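Local coordinates for hypothetical protein (Nostoc punctiforme, PDB 2O62), which is of unknown function but belongs to the DUF3598 family and carries two calycin-like beta-sheet regions, the second closed into a barrel, at residues L86-F98 with R104-H116. Numbering follows the deposited sequence.
Sequences LGPFSEFGGELAF and RLRLVQLFDRNGH
Glu95 and Arg106 form a salt bridge on one face of an antiparallel beta hairpin. Glu95 OE2 receives Arg106 NH1 at 2.8 Å, on the syn side of the carboxylate. The oxygen lies at the guanidinium edge, near its plane, and the two flat groups are turned 40° apart. Glu95 reaches the arginine with an extended chain, CG anti to the backbone N (chi1 176°). The methyl of Ala97 packs against CG and CD of Arg106, while Val108 CG2 touches CB and CG of Glu95.

On the other face, Phe98 CD1 lies alongside Leu105 CD2 at 4.1 Å, both side chains pointing the same way. Between the two faces, paired backbone hydrogen bonds join Gly94 with Gln109, Leu96 with Leu107 and Phe98 with Leu105. Gly93 CA sits 3.0 Å from Gln109 O; a beta carbon here would run into that oxygen.

Where the hairpin opens, the Phe92 and Phe111 rings lie side by side with planes at 50°. Phe92 CD2 stands over one face of the Phe111 ring, toward its rim, 3.5 Å from Phe111 CE1. Farther out, Glu91 OE2 sits above the centre of the Arg113 guanidinium; no N-H points at it. Two waters at the guanidinium edge link Arg113 NH1 to the carbonyls of Pro88 and Phe89.

Strand 79-81 pairs with 93-100 and strand 117-127 with 103-111, placing the hairpin inside the N-terminal sheet. Glu125 of strand 117-127 makes salt bridges to Arg106 NH2 and Arg104 NE, and Asn12 accepts a hydrogen bond from Arg104 NH1. Leu96, Phe98 and Gln109 pack on strand 233-242 of the C-terminal barrel.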
loop_
_atom_site.group_PDB
_atom_site.type_symbol
_atom_site.label_atom_id
_atom_site.label_comp_id
_atom_site.label_asym_id
_atom_site.label_seq_id
_atom_site.Cartn_x
_atom_site.Cartn_y
_atom_site.Cartn_z
ATOM N N LEU A 86 8.670 16.182 -1.304
ATOM C CA LEU A 86 8.209 16.595 0.008
ATOM C C LEU A 86 8.931 17.839 0.510
ATOM O O LEU A 86 10.023 18.165 0.077
ATOM C CB LEU A 86 8.432 15.489 0.987
ATOM C CG LEU A 86 7.748 14.173 0.561
ATOM C CD1 LEU A 86 8.041 13.050 1.548
ATOM C CD2 LEU A 86 6.223 14.280 0.318
ATOM N N GLY A 87 8.324 18.532 1.452
ATOM C CA GLY A 87 8.895 19.787 1.944
ATOM C C GLY A 87 7.962 20.462 2.905
ATOM O O GLY A 87 6.957 19.882 3.276
ATOM N N PRO A 88 8.296 21.699 3.325
ATOM C CA PRO A 88 7.647 22.402 4.461
ATOM C C PRO A 88 6.112 22.329 4.536
ATOM O O PRO A 88 5.546 22.116 5.626
ATOM C CB PRO A 88 8.082 23.839 4.261
ATOM C CG PRO A 88 9.408 23.733 3.644
ATOM C CD PRO A 88 9.375 22.507 2.748
ATOM N N PHE A 89 5.456 22.500 3.397
ATOM C CA PHE A 89 3.989 22.423 3.326
ATOM C C PHE A 89 3.426 21.164 2.726
ATOM O O PHE A 89 2.210 20.965 2.717
ATOM C CB PHE A 89 3.507 23.613 2.530
ATOM C CG PHE A 89 3.680 24.873 3.249
ATOM C CD1 PHE A 89 2.717 25.295 4.155
ATOM C CD2 PHE A 89 4.810 25.651 3.056
ATOM C CE1 PHE A 89 2.891 26.456 4.837
ATOM C CE2 PHE A 89 4.985 26.830 3.744
ATOM C CZ PHE A 89 4.020 27.256 4.621
ATOM N N SER A 90 4.300 20.299 2.222
ATOM C CA SER A 90 3.888 19.080 1.559
ATOM C C SER A 90 4.012 17.971 2.539
ATOM O O SER A 90 5.114 17.470 2.719
ATOM C CB SER A 90 4.779 18.745 0.378
ATOM O OG SER A 90 4.576 19.654 -0.696
ATOM N N GLU A 91 2.886 17.565 3.147
ATOM C CA GLU A 91 2.872 16.463 4.109
ATOM C C GLU A 91 3.208 15.119 3.479
ATOM O O GLU A 91 2.997 14.889 2.309
ATOM C CB GLU A 91 1.493 16.343 4.773
ATOM C CG GLU A 91 1.133 17.512 5.680
ATOM C CD GLU A 91 -0.351 17.590 6.061
ATOM O OE1 GLU A 91 -1.222 16.981 5.398
ATOM O OE2 GLU A 91 -0.626 18.325 7.029
ATOM N N PHE A 92 3.688 14.199 4.304
ATOM C CA PHE A 92 3.924 12.832 3.866
ATOM C C PHE A 92 2.564 12.094 3.777
ATOM O O PHE A 92 1.565 12.476 4.386
ATOM C CB PHE A 92 4.840 12.124 4.848
ATOM C CG PHE A 92 5.342 10.774 4.380
ATOM C CD1 PHE A 92 5.947 10.638 3.130
ATOM C CD2 PHE A 92 5.270 9.688 5.214
ATOM C CE1 PHE A 92 6.433 9.440 2.731
ATOM C CE2 PHE A 92 5.764 8.474 4.837
ATOM C CZ PHE A 92 6.333 8.347 3.586
ATOM N N GLY A 93 2.547 11.054 2.969
ATOM C CA GLY A 93 1.353 10.288 2.688
ATOM C C GLY A 93 1.389 9.697 1.300
ATOM O O GLY A 93 2.426 9.741 0.636
ATOM N N GLY A 94 0.267 9.137 0.858
ATOM C CA GLY A 94 0.172 8.611 -0.490
ATOM C C GLY A 94 -0.634 7.315 -0.447
ATOM O O GLY A 94 -1.091 6.885 0.609
ATOM N N GLU A 95 -0.783 6.685 -1.607
ATOM C CA GLU A 95 -1.666 5.535 -1.773
ATOM C C GLU A 95 -0.887 4.335 -2.297
ATOM O O GLU A 95 -0.102 4.471 -3.242
ATOM C CB GLU A 95 -2.744 5.887 -2.780
ATOM C CG GLU A 95 -3.691 4.746 -3.133
ATOM C CD GLU A 95 -4.705 5.119 -4.198
ATOM O OE1 GLU A 95 -4.647 6.247 -4.725
ATOM O OE2 GLU A 95 -5.553 4.286 -4.533
ATOM N N LEU A 96 -1.132 3.175 -1.707
ATOM C CA LEU A 96 -0.679 1.906 -2.245
ATOM C C LEU A 96 -1.912 1.117 -2.670
ATOM O O LEU A 96 -2.782 0.841 -1.872
ATOM C CB LEU A 96 0.108 1.156 -1.161
ATOM C CG LEU A 96 1.270 2.048 -0.630
ATOM C CD1 LEU A 96 1.663 1.676 0.714
ATOM C CD2 LEU A 96 2.421 2.063 -1.489
ATOM N N ALA A 97 -1.951 0.717 -3.921
ATOM C CA ALA A 97 -3.141 0.112 -4.519
ATOM C C ALA A 97 -2.798 -1.249 -5.120
ATOM O O ALA A 97 -2.083 -1.323 -6.108
ATOM C CB ALA A 97 -3.693 1.060 -5.618
ATOM N N PHE A 98 -3.294 -2.317 -4.493
ATOM C CA PHE A 98 -3.134 -3.689 -4.957
ATOM C C PHE A 98 -4.311 -4.151 -5.822
ATOM O O PHE A 98 -5.467 -3.938 -5.471
ATOM C CB PHE A 98 -2.992 -4.674 -3.771
ATOM C CG PHE A 98 -1.944 -4.306 -2.766
ATOM C CD1 PHE A 98 -2.253 -3.489 -1.670
ATOM C CD2 PHE A 98 -0.660 -4.832 -2.870
ATOM C CE1 PHE A 98 -1.311 -3.188 -0.719
ATOM C CE2 PHE A 98 0.300 -4.502 -1.922
ATOM C CZ PHE A 98 -0.019 -3.687 -0.877
ATOM N N ARG A 104 -9.619 -5.018 -5.729
ATOM C CA ARG A 104 -8.542 -4.081 -5.428
ATOM C C ARG A 104 -8.597 -3.786 -3.947
ATOM O O ARG A 104 -9.681 -3.810 -3.323
ATOM C CB ARG A 104 -8.598 -2.790 -6.227
ATOM C CG ARG A 104 -8.804 -2.982 -7.693
ATOM C CD ARG A 104 -8.382 -1.775 -8.489
ATOM N NE ARG A 104 -9.205 -0.617 -8.223
ATOM C CZ ARG A 104 -9.096 0.563 -8.820
ATOM N NH1 ARG A 104 -8.189 0.759 -9.758
ATOM N NH2 ARG A 104 -9.910 1.558 -8.490
ATOM N N LEU A 105 -7.429 -3.545 -3.372
ATOM C CA LEU A 105 -7.327 -3.049 -2.009
ATOM C C LEU A 105 -6.394 -1.889 -2.075
ATOM O O LEU A 105 -5.210 -2.069 -2.439
ATOM C CB LEU A 105 -6.741 -4.063 -1.024
ATOM C CG LEU A 105 -6.513 -3.271 0.294
ATOM C CD1 LEU A 105 -7.773 -3.381 1.181
ATOM C CD2 LEU A 105 -5.315 -3.506 1.044
ATOM N N ARG A 106 -6.916 -0.708 -1.742
ATOM C CA ARG A 106 -6.151 0.520 -1.907
ATOM C C ARG A 106 -6.074 1.198 -0.556
ATOM O O ARG A 106 -7.099 1.377 0.105
ATOM C CB ARG A 106 -6.755 1.431 -2.931
ATOM C CG ARG A 106 -7.039 0.718 -4.169
ATOM C CD ARG A 106 -7.383 1.620 -5.339
ATOM N NE ARG A 106 -8.754 2.103 -5.352
ATOM C CZ ARG A 106 -9.116 3.385 -5.428
ATOM N NH1 ARG A 106 -8.221 4.367 -5.411
ATOM N NH2 ARG A 106 -10.393 3.706 -5.563
ATOM N N LEU A 107 -4.860 1.492 -0.124
ATOM C CA LEU A 107 -4.646 2.060 1.186
ATOM C C LEU A 107 -3.965 3.416 1.067
ATOM O O LEU A 107 -2.870 3.518 0.533
ATOM C CB LEU A 107 -3.832 1.091 2.074
ATOM C CG LEU A 107 -3.801 1.353 3.600
ATOM C CD1 LEU A 107 -3.692 0.073 4.370
ATOM C CD2 LEU A 107 -2.628 2.203 3.967
ATOM N N VAL A 108 -4.619 4.447 1.595
ATOM C CA VAL A 108 -4.073 5.772 1.714
ATOM C C VAL A 108 -3.639 6.080 3.165
ATOM O O VAL A 108 -4.391 5.844 4.132
ATOM C CB VAL A 108 -5.110 6.829 1.292
ATOM C CG1 VAL A 108 -4.507 8.186 1.274
ATOM C CG2 VAL A 108 -5.682 6.488 -0.051
ATOM N N GLN A 109 -2.410 6.567 3.293
ATOM C CA GLN A 109 -1.883 7.103 4.536
ATOM C C GLN A 109 -1.746 8.598 4.460
ATOM O O GLN A 109 -1.327 9.142 3.423
ATOM C CB GLN A 109 -0.499 6.513 4.860
ATOM C CG GLN A 109 -0.466 4.979 4.997
ATOM C CD GLN A 109 0.798 4.444 5.640
ATOM O OE1 GLN A 109 1.347 5.048 6.585
ATOM N NE2 GLN A 109 1.236 3.280 5.175
ATOM N N LEU A 110 -2.066 9.256 5.567
ATOM C CA LEU A 110 -2.120 10.705 5.670
ATOM C C LEU A 110 -1.397 11.121 6.936
ATOM O O LEU A 110 -1.719 10.636 8.026
ATOM C CB LEU A 110 -3.563 11.190 5.709
ATOM C CG LEU A 110 -4.430 10.814 4.517
ATOM C CD1 LEU A 110 -5.845 11.200 4.807
ATOM C CD2 LEU A 110 -3.961 11.500 3.217
ATOM N N PHE A 111 -0.377 11.968 6.779
ATOM C CA PHE A 111 0.422 12.483 7.882
ATOM C C PHE A 111 0.145 13.957 8.089
ATOM O O PHE A 111 -0.123 14.702 7.129
ATOM C CB PHE A 111 1.938 12.243 7.637
ATOM C CG PHE A 111 2.322 10.768 7.648
ATOM C CD1 PHE A 111 1.948 9.926 6.615
ATOM C CD2 PHE A 111 3.009 10.221 8.739
ATOM C CE1 PHE A 111 2.275 8.570 6.613
ATOM C CE2 PHE A 111 3.323 8.857 8.733
ATOM C CZ PHE A 111 2.946 8.047 7.672
ATOM N N ASP A 112 0.280 14.375 9.329
ATOM C CA ASP A 112 0.058 15.754 9.712
ATOM C C ASP A 112 1.290 16.630 9.546
ATOM O O ASP A 112 2.309 16.209 9.007
ATOM C CB ASP A 112 -0.549 15.817 11.126
ATOM C CG ASP A 112 0.406 15.438 12.221
ATOM O OD1 ASP A 112 1.613 15.571 12.026
ATOM O OD2 ASP A 112 -0.092 15.023 13.295
ATOM N N ARG A 113 1.194 17.871 9.988
ATOM C CA ARG A 113 2.291 18.806 9.801
ATOM C C ARG A 113 3.495 18.532 10.678
ATOM O O ARG A 113 4.565 19.049 10.390
ATOM C CB ARG A 113 1.805 20.236 10.006
ATOM C CG ARG A 113 0.811 20.628 8.961
ATOM C CD ARG A 113 0.359 22.032 9.139
ATOM N NE ARG A 113 -0.857 22.227 8.382
ATOM C CZ ARG A 113 -0.887 22.445 7.075
ATOM N NH1 ARG A 113 0.237 22.494 6.361
ATOM N NH2 ARG A 113 -2.035 22.589 6.476
ATOM N N ASN A 114 3.303 17.772 11.750
ATOM C CA ASN A 114 4.385 17.396 12.648
ATOM C C ASN A 114 4.989 16.057 12.254
ATOM O O ASN A 114 5.821 15.484 12.979
ATOM C CB ASN A 114 3.893 17.339 14.086
ATOM C CG ASN A 114 3.321 18.663 14.568
ATOM O OD1 ASN A 114 2.202 18.713 15.087
ATOM N ND2 ASN A 114 4.062 19.739 14.379
ATOM N N GLY A 115 4.587 15.562 11.094
ATOM C CA GLY A 115 5.110 14.322 10.580
ATOM C C GLY A 115 4.596 13.070 11.261
ATOM O O GLY A 115 5.263 12.052 11.155
ATOM N N HIS A 116 3.397 13.106 11.873
ATOM C CA HIS A 116 2.802 11.939 12.505
ATOM C C HIS A 116 1.602 11.436 11.711
ATOM O O HIS A 116 0.863 12.224 11.140
ATOM C CB HIS A 116 2.336 12.281 13.911
ATOM C CG HIS A 116 3.439 12.654 14.836
ATOM N ND1 HIS A 116 3.435 13.823 15.558
ATOM C CD2 HIS A 116 4.593 12.029 15.138
ATOM C CE1 HIS A 116 4.528 13.888 16.297
ATOM N NE2 HIS A 116 5.253 12.814 16.054
HETATM O O HOH W 1 2.996 22.237 7.176
HETATM O O HOH W 2 0.183 22.257 3.680
HETATM O O HOH W 3 3.992 14.855 7.183
#